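PDB 3GBH: NAD(P)H-flavin oxidoreductase from Staphylococcus epidermidis ATCC 12228, which probably catalyses NAD(P)H-dependent reduction of flavin or other acceptors through a bound flavin mononucleotide, as a member of the nitroreductase family. Local coordinates for the interface of chains A and B. Numbering follows the deposited sequence. Chains: chain A/B, NAD(P)H-flavin oxidoreductase.

Contact 1: the interface of chains A and B. Residues chain A 39, 56-60, 176, 178; chain B 209-213.
In this nitroreductase-family protein the C-terminal strand of one subunit, residues 210-212, joins strand 54-59 of the other in parallel, the arm exchange typical of these dimers. Side chains alternate along the added strand. B:Glu211 points to one side, its chain extended beyond a CG held in the crowded position between backbone N and carbonyl carbon (chi1 73°), and meets A:Tyr178 tip to tip, ring and carboxylate nearly coplanar at 8°. A:Tyr178 OH donates to B:Glu211 OE2 at 2.6 Å, and OE2 receives it on its anti lone pair. A:Ile176 CG2 sits 3.4 Å above the centre of the A:Tyr178 ring and 3.6 Å from B:Leu213 CD1, so one methyl of chain A backs its own tyrosine and the partner's terminal leucine. On the other side B:Phe212 lies alongside A:Val58, B:Phe212 CD1 3.7 Å from A:Val58 CG1, while the A:Gln60 side chain crosses it obliquely, NE2 nearest CD1. B:Arg210 crosses A:Ile39 at about a right angle. Backbone hydrogen bonds fix the register: A:Ile56 N to B:Val209 O at 2.7 Å, A:Val58 N to B:Glu211 O at 2.9 Å and A:Gln60 N to the terminal B:Leu213 O at 3.0 Å, with B:Glu211 N and B:Leu213 N donating back to A:Ile56 O and A:Val58 O.

Contact 2: the interface of chains A and B. Residues chain A 32, 35-36, 39-40; chain B 206, 210, 212.
A side-on arginine-carboxylate pair and a cation-pi stack join helix 32-42 of one nitroreductase-family subunit to the C-terminal arm of the other. B:Arg210 grips A:Asp36 with two nitrogens, one to each oxygen: B:Arg210 NE donates to A:Asp36 OD1 at 2.7 Å and NH2 to OD2 at 2.9 Å. Both bonds are nearly straight, and the oxygens lie in the guanidinium plane, yet the nitrogens approach from above the carboxylate plane because the two flat groups are turned 36° apart. B:Ile206 packs CD1 against the carboxylate carbon CG of A:Asp36 and covers one face of the B:Arg210 guanidinium from near the rim, with B:Phe212 on the opposite face. Next to this salt bridge, A:Arg32 lays its guanidinium over one face of B:Phe212, the planes stacked at 5°, with A:Arg32 NE 3.6 Å from the ring centroid. A:Arg32 CG lies 3.3 Å from B:Phe212 CZ; a bend at chi3 (-71°) turns the guanidinium back over the ring.

Further out, A:Thr40 OG1, a hydroxyl one turn along the helix, donates to A:Asp36 O at 2.8 Å, and B:Ile206 CG2 rests against A:Thr40. The two arginine charges stay 6.9 Å apart, from A:Arg32 NE to B:Arg210 NH2, and A:Asp36 may offset their repulsion.

Contact 3: the interface of chains A and B. Residues chain A 144-145, 147-148, 151; chain B 45-46, 141, 144-145.
Helix-against-helix packing around a two-fold axis makes up this apolar interface, in which the copies of the long helix 132-156 meet and help hold the two subunits together as a dimer of the nitroreductase type. Near the axis the two Ser144 side chains touch through carbon, A:Ser144 CB lying 3.6 Å from B:Ser144 CB. Each serine has OG anti to its own carbonyl carbon, and A:Ser144 OG comes to rest against the CG2 methyl of B:Ile141. B:Leu145 sets its CD2 branch over the backbone of the facing helix, B:Leu145 CD2 being 3.2 Å from A:Ser144 O, and A:Leu145 returns the contact to B:Ser144 O. Selenomethionine A:Met148 starts with CG anti to the backbone N (chi1 -175°), then bends at chi2 and chi3. This route carries it along the backbone of B:Leu145 and brings A:Met148 SE to 3.7 Å from B:Pro46 CD, the two meeting tip to tip. Selenomethionine A:Met151 crosses B:Leu145 at about a right angle, with A:Met151 CE 4.0 Å from B:Leu145 CD2. No polar pair bridges the subunits here, so shape and burial carry the contact. B:Pro46, B:Ile141 and B:Leu145 also belong to an FMN pocket, so this packing probably helps to shape the flavin site while it joins the subunits.

Contact 4: the interface of chains A and B. Residues chain A 8-11, 156; chain B 9-11.
In this nitroreductase-family dimer one face of the B:Phe11 ring is covered by the methyl of A:Ala156, whose CB stands 3.6 Å above the B:Phe11 ring plane, offset toward the rim on the side of CD2. The two Phe11 side chains cross at about a right angle and meet through ring carbons, A:Phe11 CD1 lying 3.8 Å from B:Phe11 CD1. Both have CG anti to the backbone N.

Beside the rings runs a short antiparallel beta bridge between A:Asp10 and B:Asp10, formed by the N-terminal segments of the two subunits just ahead of helix 11-17. B:Phe11 N donates to A:Asn9 O at 2.8 Å, and A:Phe11 N repeats the bond to B:Asn9 O. Each donor lies in the plane of the carbonyl it meets, and both bonds are almost straight, with 174° at hydrogen for the first. The first residue of each helix thus spends its backbone N-H on the partner subunit.

Flanking the bridge, A:Asp10 and B:Asn9 lie side by side and point the same way, with carboxylate and amide planes 42° apart. A water links A:Asn9 OD1, at 3.0 Å, with B:Asp10 OD1, at 2.8 Å, joining an amide oxygen to a carboxylate oxygen. B:Asp10 CG lies anti to its backbone N. At the helix N-termini the carboxylates might be stabilised in the charged form.

Contact 1: the interface of chains A and B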
loop_
_atom_site.group_PDB
_atom_site.type_symbol
_atom_site.label_atom_id
_atom_site.label_comp_id
_atom_site.label_asym_id
_atom_site.label_seq_id
_atom_site.Cartn_x
_atom_site.Cartn_y
_atom_site.Cartn_z
ATOM N N ILE A 39 -5.838 10.521 -7.581
ATOM C CA ILE A 39 -6.012 11.638 -8.526
ATOM C C ILE A 39 -5.489 11.266 -9.926
ATOM O O ILE A 39 -6.131 11.577 -10.966
ATOM C CB ILE A 39 -5.375 12.930 -8.002
ATOM C CG1 ILE A 39 -6.129 13.436 -6.751
ATOM C CG2 ILE A 39 -5.416 13.992 -9.098
ATOM C CD1 ILE A 39 -5.414 14.551 -5.945
ATOM N N ILE A 56 -7.790 20.796 -8.816
ATOM C CA ILE A 56 -8.231 20.255 -7.533
ATOM C C ILE A 56 -7.427 20.898 -6.423
ATOM O O ILE A 56 -6.200 20.758 -6.381
ATOM C CB ILE A 56 -8.036 18.693 -7.440
ATOM C CG1 ILE A 56 -8.637 17.973 -8.633
ATOM C CG2 ILE A 56 -8.643 18.159 -6.145
ATOM C CD1 ILE A 56 -8.217 16.528 -8.702
ATOM N N ALA A 57 -8.113 21.649 -5.572
ATOM C CA ALA A 57 -7.575 22.099 -4.301
ATOM C C ALA A 57 -7.798 21.004 -3.282
ATOM O O ALA A 57 -8.952 20.699 -2.965
ATOM C CB ALA A 57 -8.284 23.379 -3.848
ATOM N N VAL A 58 -6.712 20.396 -2.799
ATOM C CA VAL A 58 -6.795 19.352 -1.763
ATOM C C VAL A 58 -6.645 20.030 -0.391
ATOM O O VAL A 58 -5.541 20.279 0.082
ATOM C CB VAL A 58 -5.725 18.222 -1.949
ATOM C CG1 VAL A 58 -5.965 17.090 -0.923
ATOM C CG2 VAL A 58 -5.725 17.674 -3.408
ATOM N N VAL A 59 -7.778 20.375 0.215
ATOM C CA VAL A 59 -7.777 21.121 1.488
ATOM C C VAL A 59 -7.637 20.173 2.659
ATOM O O VAL A 59 -8.585 19.488 3.041
ATOM C CB VAL A 59 -9.029 21.999 1.639
ATOM C CG1 VAL A 59 -8.987 22.702 2.961
ATOM C CG2 VAL A 59 -9.081 23.000 0.496
ATOM N N GLN A 60 -6.428 20.112 3.198
ATOM C CA GLN A 60 -6.104 19.169 4.265
ATOM C C GLN A 60 -5.614 19.830 5.545
ATOM O O GLN A 60 -5.857 19.297 6.616
ATOM C CB GLN A 60 -5.067 18.143 3.779
ATOM C CG GLN A 60 -3.792 18.790 3.229
ATOM C CD GLN A 60 -2.663 17.807 2.963
ATOM O OE1 GLN A 60 -1.477 18.183 3.017
ATOM N NE2 GLN A 60 -3.013 16.558 2.695
ATOM N N ILE A 176 -9.534 30.716 -1.111
ATOM C CA ILE A 176 -8.459 29.739 -1.366
ATOM C C ILE A 176 -7.242 30.367 -2.059
ATOM O O ILE A 176 -6.157 29.785 -2.062
ATOM C CB ILE A 176 -8.999 28.611 -2.283
ATOM C CG1 ILE A 176 -9.802 27.606 -1.463
ATOM C CG2 ILE A 176 -7.899 27.880 -3.035
ATOM C CD1 ILE A 176 -9.875 26.274 -2.130
ATOM N N TYR A 178 -7.482 31.605 -5.444
ATOM C CA TYR A 178 -7.565 31.414 -6.890
ATOM C C TYR A 178 -8.334 32.573 -7.528
ATOM O O TYR A 178 -9.245 33.123 -6.914
ATOM C CB TYR A 178 -8.255 30.091 -7.239
ATOM C CG TYR A 178 -7.570 28.813 -6.773
ATOM C CD1 TYR A 178 -6.293 28.821 -6.229
ATOM C CD2 TYR A 178 -8.201 27.578 -6.922
ATOM C CE1 TYR A 178 -5.684 27.636 -5.801
ATOM C CE2 TYR A 178 -7.589 26.391 -6.519
ATOM C CZ TYR A 178 -6.334 26.434 -5.952
ATOM O OH TYR A 178 -5.722 25.274 -5.542
ATOM N N VAL B 209 -2.526 19.910 -12.081
ATOM C CA VAL B 209 -3.957 19.882 -11.870
ATOM C C VAL B 209 -4.378 19.812 -10.409
ATOM O O VAL B 209 -5.537 20.000 -10.130
ATOM C CB VAL B 209 -4.614 18.714 -12.629
ATOM C CG1 VAL B 209 -4.283 18.794 -14.135
ATOM C CG2 VAL B 209 -4.204 17.397 -12.072
ATOM N N ARG B 210 -3.471 19.505 -9.474
ATOM C CA ARG B 210 -3.863 19.434 -8.085
ATOM C C ARG B 210 -2.804 20.039 -7.214
ATOM O O ARG B 210 -1.628 19.967 -7.553
ATOM C CB ARG B 210 -4.110 17.977 -7.640
ATOM C CG ARG B 210 -2.869 17.066 -7.598
ATOM C CD ARG B 210 -2.216 17.008 -6.187
ATOM N NE ARG B 210 -0.988 16.211 -6.172
ATOM C CZ ARG B 210 0.203 16.649 -6.544
ATOM N NH1 ARG B 210 0.366 17.888 -6.999
ATOM N NH2 ARG B 210 1.248 15.845 -6.464
ATOM N N GLU B 211 -3.211 20.626 -6.089
ATOM C CA GLU B 211 -2.256 21.046 -5.094
ATOM C C GLU B 211 -2.793 20.869 -3.689
ATOM O O GLU B 211 -3.984 20.897 -3.474
ATOM C CB GLU B 211 -1.854 22.493 -5.326
ATOM C CG GLU B 211 -2.904 23.488 -4.976
ATOM C CD GLU B 211 -2.404 24.910 -5.034
ATOM O OE1 GLU B 211 -1.237 25.156 -4.722
ATOM O OE2 GLU B 211 -3.207 25.786 -5.371
ATOM N N PHE B 212 -1.894 20.713 -2.732
ATOM C CA PHE B 212 -2.278 20.507 -1.347
ATOM C C PHE B 212 -2.287 21.833 -0.612
ATOM O O PHE B 212 -1.338 22.560 -0.682
ATOM C CB PHE B 212 -1.301 19.534 -0.674
ATOM C CG PHE B 212 -1.358 18.162 -1.250
ATOM C CD1 PHE B 212 -2.256 17.247 -0.776
ATOM C CD2 PHE B 212 -0.520 17.796 -2.293
ATOM C CE1 PHE B 212 -2.335 15.976 -1.328
ATOM C CE2 PHE B 212 -0.585 16.526 -2.836
ATOM C CZ PHE B 212 -1.498 15.620 -2.362
ATOM N N LEU B 213 -3.361 22.120 0.114
ATOM C CA LEU B 213 -3.514 23.382 0.853
ATOM C C LEU B 213 -3.762 23.164 2.333
ATOM O O LEU B 213 -4.301 22.140 2.745
ATOM C CB LEU B 213 -4.686 24.172 0.257
ATOM C CG LEU B 213 -4.525 24.569 -1.218
ATOM C CD1 LEU B 213 -5.777 25.274 -1.698
ATOM C CD2 LEU B 213 -3.296 25.459 -1.365
ATOM O OXT LEU B 213 -3.438 24.015 3.177
#

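Contact 2: the interface of chains A and B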
loop_
_atom_site.group_PDB
_atom_site.type_symbol
_atom_site.label_atom_id
_atom_site.label_comp_id
_atom_site.label_asym_id
_atom_site.label_seq_id
_atom_site.Cartn_x
_atom_site.Cartn_y
_atom_site.Cartn_z
ATOM N N ARG A 32 0.095 11.120 1.167
ATOM C CA ARG A 32 0.129 11.873 -0.083
ATOM C C ARG A 32 0.302 10.983 -1.301
ATOM O O ARG A 32 -0.345 11.205 -2.307
ATOM C CB ARG A 32 1.245 12.895 -0.064
ATOM C CG ARG A 32 1.053 13.982 -1.087
ATOM C CD ARG A 32 1.812 15.244 -0.719
ATOM N NE ARG A 32 1.204 15.921 0.425
ATOM C CZ ARG A 32 1.493 17.168 0.799
ATOM N NH1 ARG A 32 2.402 17.892 0.143
ATOM N NH2 ARG A 32 0.879 17.685 1.855
HETATM N N MSE A 35 -3.092 9.662 -2.185
HETATM C CA MSE A 35 -3.964 10.680 -2.763
HETATM C C MSE A 35 -3.579 10.899 -4.213
HETATM O O MSE A 35 -4.431 10.991 -5.086
HETATM C CB MSE A 35 -3.831 11.994 -1.961
HETATM C CG MSE A 35 -4.800 13.071 -2.401
HETATM SE SE MSE A 35 -6.640 12.615 -2.071
HETATM C CE MSE A 35 -6.682 13.055 -0.187
ATOM N N ASP A 36 -2.284 10.949 -4.478
ATOM C CA ASP A 36 -1.807 11.192 -5.842
ATOM C C ASP A 36 -2.132 10.034 -6.777
ATOM O O ASP A 36 -2.492 10.242 -7.928
ATOM C CB ASP A 36 -0.309 11.453 -5.823
ATOM C CG ASP A 36 0.032 12.867 -5.430
ATOM O OD1 ASP A 36 -0.890 13.697 -5.178
ATOM O OD2 ASP A 36 1.236 13.148 -5.371
ATOM N N ILE A 39 -5.838 10.521 -7.581
ATOM C CA ILE A 39 -6.012 11.638 -8.526
ATOM C C ILE A 39 -5.489 11.266 -9.926
ATOM O O ILE A 39 -6.131 11.577 -10.966
ATOM C CB ILE A 39 -5.375 12.930 -8.002
ATOM C CG1 ILE A 39 -6.129 13.436 -6.751
ATOM C CG2 ILE A 39 -5.416 13.992 -9.098
ATOM C CD1 ILE A 39 -5.414 14.551 -5.945
ATOM N N THR A 40 -4.377 10.540 -9.975
ATOM C CA THR A 40 -3.863 10.077 -11.248
ATOM C C THR A 40 -4.888 9.213 -11.953
ATOM O O THR A 40 -5.145 9.410 -13.148
ATOM C CB THR A 40 -2.535 9.312 -11.120
ATOM O OG1 THR A 40 -1.551 10.162 -10.527
ATOM C CG2 THR A 40 -2.022 8.864 -12.480
ATOM N N ILE B 206 0.133 15.298 -12.800
ATOM C CA ILE B 206 -0.835 15.692 -11.774
ATOM C C ILE B 206 -0.424 16.976 -11.054
ATOM O O ILE B 206 -1.291 17.698 -10.556
ATOM C CB ILE B 206 -1.208 14.550 -10.772
ATOM C CG1 ILE B 206 0.018 14.059 -10.008
ATOM C CG2 ILE B 206 -1.950 13.417 -11.512
ATOM C CD1 ILE B 206 -0.352 13.341 -8.716
ATOM N N ARG B 210 -3.471 19.505 -9.474
ATOM C CA ARG B 210 -3.863 19.434 -8.085
ATOM C C ARG B 210 -2.804 20.039 -7.214
ATOM O O ARG B 210 -1.628 19.967 -7.553
ATOM C CB ARG B 210 -4.110 17.977 -7.640
ATOM C CG ARG B 210 -2.869 17.066 -7.598
ATOM C CD ARG B 210 -2.216 17.008 -6.187
ATOM N NE ARG B 210 -0.988 16.211 -6.172
ATOM C CZ ARG B 210 0.203 16.649 -6.544
ATOM N NH1 ARG B 210 0.366 17.888 -6.999
ATOM N NH2 ARG B 210 1.248 15.845 -6.464
ATOM N N PHE B 212 -1.894 20.713 -2.732
ATOM C CA PHE B 212 -2.278 20.507 -1.347
ATOM C C PHE B 212 -2.287 21.833 -0.612
ATOM O O PHE B 212 -1.338 22.560 -0.682
ATOM C CB PHE B 212 -1.301 19.534 -0.674
ATOM C CG PHE B 212 -1.358 18.162 -1.250
ATOM C CD1 PHE B 212 -2.256 17.247 -0.776
ATOM C CD2 PHE B 212 -0.520 17.796 -2.293
ATOM C CE1 PHE B 212 -2.335 15.976 -1.328
ATOM C CE2 PHE B 212 -0.585 16.526 -2.836
ATOM C CZ PHE B 212 -1.498 15.620 -2.362
#

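Contact 3: the interface of chains A and B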
loop_
_atom_site.group_PDB
_atom_site.type_symbol
_atom_site.label_atom_id
_atom_site.label_comp_id
_atom_site.label_asym_id
_atom_site.label_seq_id
_atom_site.Cartn_x
_atom_site.Cartn_y
_atom_site.Cartn_z
ATOM N N SER A 144 -17.067 17.115 -13.592
ATOM C CA SER A 144 -17.980 16.157 -12.996
ATOM C C SER A 144 -17.684 14.714 -13.429
ATOM O O SER A 144 -17.736 13.776 -12.618
ATOM C CB SER A 144 -19.421 16.539 -13.278
ATOM O OG SER A 144 -19.714 17.794 -12.686
ATOM N N LEU A 145 -17.332 14.535 -14.689
ATOM C CA LEU A 145 -16.913 13.227 -15.180
ATOM C C LEU A 145 -15.714 12.727 -14.362
ATOM O O LEU A 145 -15.702 11.580 -13.880
ATOM C CB LEU A 145 -16.563 13.292 -16.689
ATOM C CG LEU A 145 -17.720 13.540 -17.657
ATOM C CD1 LEU A 145 -17.141 13.770 -19.110
ATOM C CD2 LEU A 145 -18.747 12.410 -17.655
ATOM N N ALA A 147 -14.709 13.825 -11.362
ATOM C CA ALA A 147 -15.147 13.687 -9.986
ATOM C C ALA A 147 -15.795 12.308 -9.697
ATOM O O ALA A 147 -15.538 11.712 -8.668
ATOM C CB ALA A 147 -16.119 14.819 -9.623
HETATM N N MSE A 148 -16.640 11.817 -10.595
HETATM C CA MSE A 148 -17.258 10.509 -10.392
HETATM C C MSE A 148 -16.190 9.408 -10.354
HETATM O O MSE A 148 -16.236 8.515 -9.499
HETATM C CB MSE A 148 -18.259 10.212 -11.485
HETATM C CG MSE A 148 -19.038 8.912 -11.287
HETATM SE SE MSE A 148 -20.387 9.044 -9.890
HETATM C CE MSE A 148 -19.465 8.048 -8.481
HETATM N N MSE A 151 -14.393 9.455 -7.059
HETATM C CA MSE A 151 -15.125 8.824 -5.955
HETATM C C MSE A 151 -15.079 7.293 -6.031
HETATM O O MSE A 151 -14.941 6.592 -5.012
HETATM C CB MSE A 151 -16.574 9.331 -5.895
HETATM C CG MSE A 151 -16.661 10.774 -5.459
HETATM SE SE MSE A 151 -18.539 11.344 -5.252
HETATM C CE MSE A 151 -18.875 11.914 -7.060
ATOM N N ALA B 45 -25.454 6.531 -9.258
ATOM C CA ALA B 45 -24.691 7.764 -9.100
ATOM C C ALA B 45 -25.382 8.693 -8.117
ATOM O O ALA B 45 -26.611 8.687 -8.010
ATOM C CB ALA B 45 -24.566 8.471 -10.460
ATOM N N PRO B 46 -24.602 9.539 -7.437
ATOM C CA PRO B 46 -25.206 10.498 -6.537
ATOM C C PRO B 46 -25.740 11.697 -7.313
ATOM O O PRO B 46 -25.343 11.948 -8.446
ATOM C CB PRO B 46 -24.027 10.925 -5.653
ATOM C CG PRO B 46 -22.851 10.821 -6.560
ATOM C CD PRO B 46 -23.137 9.685 -7.496
ATOM N N ILE B 141 -24.110 18.929 -13.833
ATOM C CA ILE B 141 -23.235 18.234 -12.912
ATOM C C ILE B 141 -23.791 16.852 -12.581
ATOM O O ILE B 141 -23.071 15.858 -12.730
ATOM C CB ILE B 141 -22.936 19.055 -11.616
ATOM C CG1 ILE B 141 -22.131 20.330 -11.960
ATOM C CG2 ILE B 141 -22.211 18.198 -10.597
ATOM C CD1 ILE B 141 -22.159 21.402 -10.868
ATOM N N SER B 144 -23.744 14.437 -15.577
ATOM C CA SER B 144 -22.366 14.061 -15.886
ATOM C C SER B 144 -21.807 13.005 -14.920
ATOM O O SER B 144 -21.057 12.100 -15.315
ATOM C CB SER B 144 -21.491 15.327 -15.938
ATOM O OG SER B 144 -21.979 16.197 -16.966
ATOM N N LEU B 145 -22.160 13.109 -13.640
ATOM C CA LEU B 145 -21.764 12.083 -12.684
ATOM C C LEU B 145 -22.308 10.710 -13.115
ATOM O O LEU B 145 -21.578 9.712 -13.113
ATOM C CB LEU B 145 -22.204 12.434 -11.265
ATOM C CG LEU B 145 -21.606 13.700 -10.609
ATOM C CD1 LEU B 145 -22.266 13.960 -9.281
ATOM C CD2 LEU B 145 -20.088 13.566 -10.445
#

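Contact 4: the interface of chains A and B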
loop_
_atom_site.group_PDB
_atom_site.type_symbol
_atom_site.label_atom_id
_atom_site.label_comp_id
_atom_site.label_asym_id
_atom_site.label_seq_id
_atom_site.Cartn_x
_atom_site.Cartn_y
_atom_site.Cartn_z
ATOM N N ILE A 8 -10.765 -2.718 -2.783
ATOM C CA ILE A 8 -11.908 -3.423 -3.350
ATOM C C ILE A 8 -11.598 -3.505 -4.830
ATOM O O ILE A 8 -11.481 -2.473 -5.479
ATOM C CB ILE A 8 -13.182 -2.629 -3.150
ATOM C CG1 ILE A 8 -13.437 -2.405 -1.661
ATOM C CG2 ILE A 8 -14.372 -3.328 -3.787
ATOM C CD1 ILE A 8 -14.589 -1.419 -1.462
ATOM N N ASN A 9 -11.404 -4.713 -5.345
ATOM C CA ASN A 9 -11.009 -4.904 -6.733
ATOM C C ASN A 9 -12.167 -5.263 -7.648
ATOM O O ASN A 9 -12.046 -5.131 -8.860
ATOM C CB ASN A 9 -9.896 -5.948 -6.853
ATOM C CG ASN A 9 -8.587 -5.501 -6.181
ATOM O OD1 ASN A 9 -8.071 -4.431 -6.458
ATOM N ND2 ASN A 9 -8.053 -6.338 -5.329
ATOM N N ASP A 10 -13.289 -5.715 -7.095
ATOM C CA ASP A 10 -14.436 -6.067 -7.935
ATOM C C ASP A 10 -15.170 -4.797 -8.346
ATOM O O ASP A 10 -15.644 -4.032 -7.478
ATOM C CB ASP A 10 -15.408 -6.999 -7.203
ATOM C CG ASP A 10 -16.556 -7.432 -8.092
ATOM O OD1 ASP A 10 -16.329 -8.253 -8.994
ATOM O OD2 ASP A 10 -17.668 -6.908 -7.938
ATOM N N PHE A 11 -15.306 -4.584 -9.653
ATOM C CA PHE A 11 -15.932 -3.371 -10.187
ATOM C C PHE A 11 -17.339 -3.146 -9.642
ATOM O O PHE A 11 -17.678 -2.036 -9.247
ATOM C CB PHE A 11 -15.991 -3.395 -11.741
ATOM C CG PHE A 11 -16.758 -2.231 -12.345
ATOM C CD1 PHE A 11 -16.137 -1.006 -12.537
ATOM C CD2 PHE A 11 -18.095 -2.360 -12.675
ATOM C CE1 PHE A 11 -16.825 0.068 -13.055
ATOM C CE2 PHE A 11 -18.807 -1.290 -13.204
ATOM C CZ PHE A 11 -18.161 -0.071 -13.405
ATOM N N ALA A 156 -12.400 2.164 -4.231
ATOM C CA ALA A 156 -11.534 1.033 -4.592
ATOM C C ALA A 156 -10.266 0.978 -3.705
ATOM O O ALA A 156 -9.716 -0.104 -3.450
ATOM C CB ALA A 156 -11.159 1.106 -6.045
ATOM N N ASN B 9 -14.304 -7.705 -14.889
ATOM C CA ASN B 9 -14.716 -7.587 -13.488
ATOM C C ASN B 9 -13.740 -6.818 -12.587
ATOM O O ASN B 9 -14.112 -6.412 -11.483
ATOM C CB ASN B 9 -14.957 -8.980 -12.889
ATOM C CG ASN B 9 -16.148 -9.684 -13.522
ATOM O OD1 ASN B 9 -17.130 -9.040 -13.895
ATOM N ND2 ASN B 9 -16.075 -10.981 -13.631
ATOM N N ASP B 10 -12.510 -6.621 -13.047
ATOM C CA ASP B 10 -11.505 -5.944 -12.248
ATOM C C ASP B 10 -11.613 -4.433 -12.398
ATOM O O ASP B 10 -11.464 -3.896 -13.492
ATOM C CB ASP B 10 -10.094 -6.380 -12.626
ATOM C CG ASP B 10 -9.039 -5.640 -11.824
ATOM O OD1 ASP B 10 -8.760 -6.040 -10.684
ATOM O OD2 ASP B 10 -8.542 -4.615 -12.312
ATOM N N PHE B 11 -11.814 -3.748 -11.282
ATOM C CA PHE B 11 -12.017 -2.304 -11.294
ATOM C C PHE B 11 -10.929 -1.541 -12.089
ATOM O O PHE B 11 -11.256 -0.727 -12.960
ATOM C CB PHE B 11 -12.096 -1.749 -9.865
ATOM C CG PHE B 11 -12.265 -0.294 -9.831
ATOM C CD1 PHE B 11 -13.515 0.256 -10.033
ATOM C CD2 PHE B 11 -11.163 0.548 -9.696
ATOM C CE1 PHE B 11 -13.666 1.628 -10.066
ATOM C CE2 PHE B 11 -11.320 1.928 -9.724
ATOM C CZ PHE B 11 -12.570 2.463 -9.888
HETATM O O HOH W 1 -8.382 -3.595 -9.359
#

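Contacts 1 and 2 form one continuous grip: their C-alpha centres are about 8 Å apart and they share A:Ile39, B:Arg210 and B:Phe212, so the exchanged C-terminal arm is held by strand 54-59 and by helix 32-42 at once. The C-alpha centre of contact 3 is about 18 Å from those of contacts 1, 2 and 4, and helix 132-156 runs from contact 3 to contact 4, where A:Ala156 ends it. The C-alpha centres of contacts 1 and 4 are about 27 Å apart. Because the interface is two-fold symmetric, every contact has a twin, and arms, central helices and N-terminal segments spread subunit pairing widely.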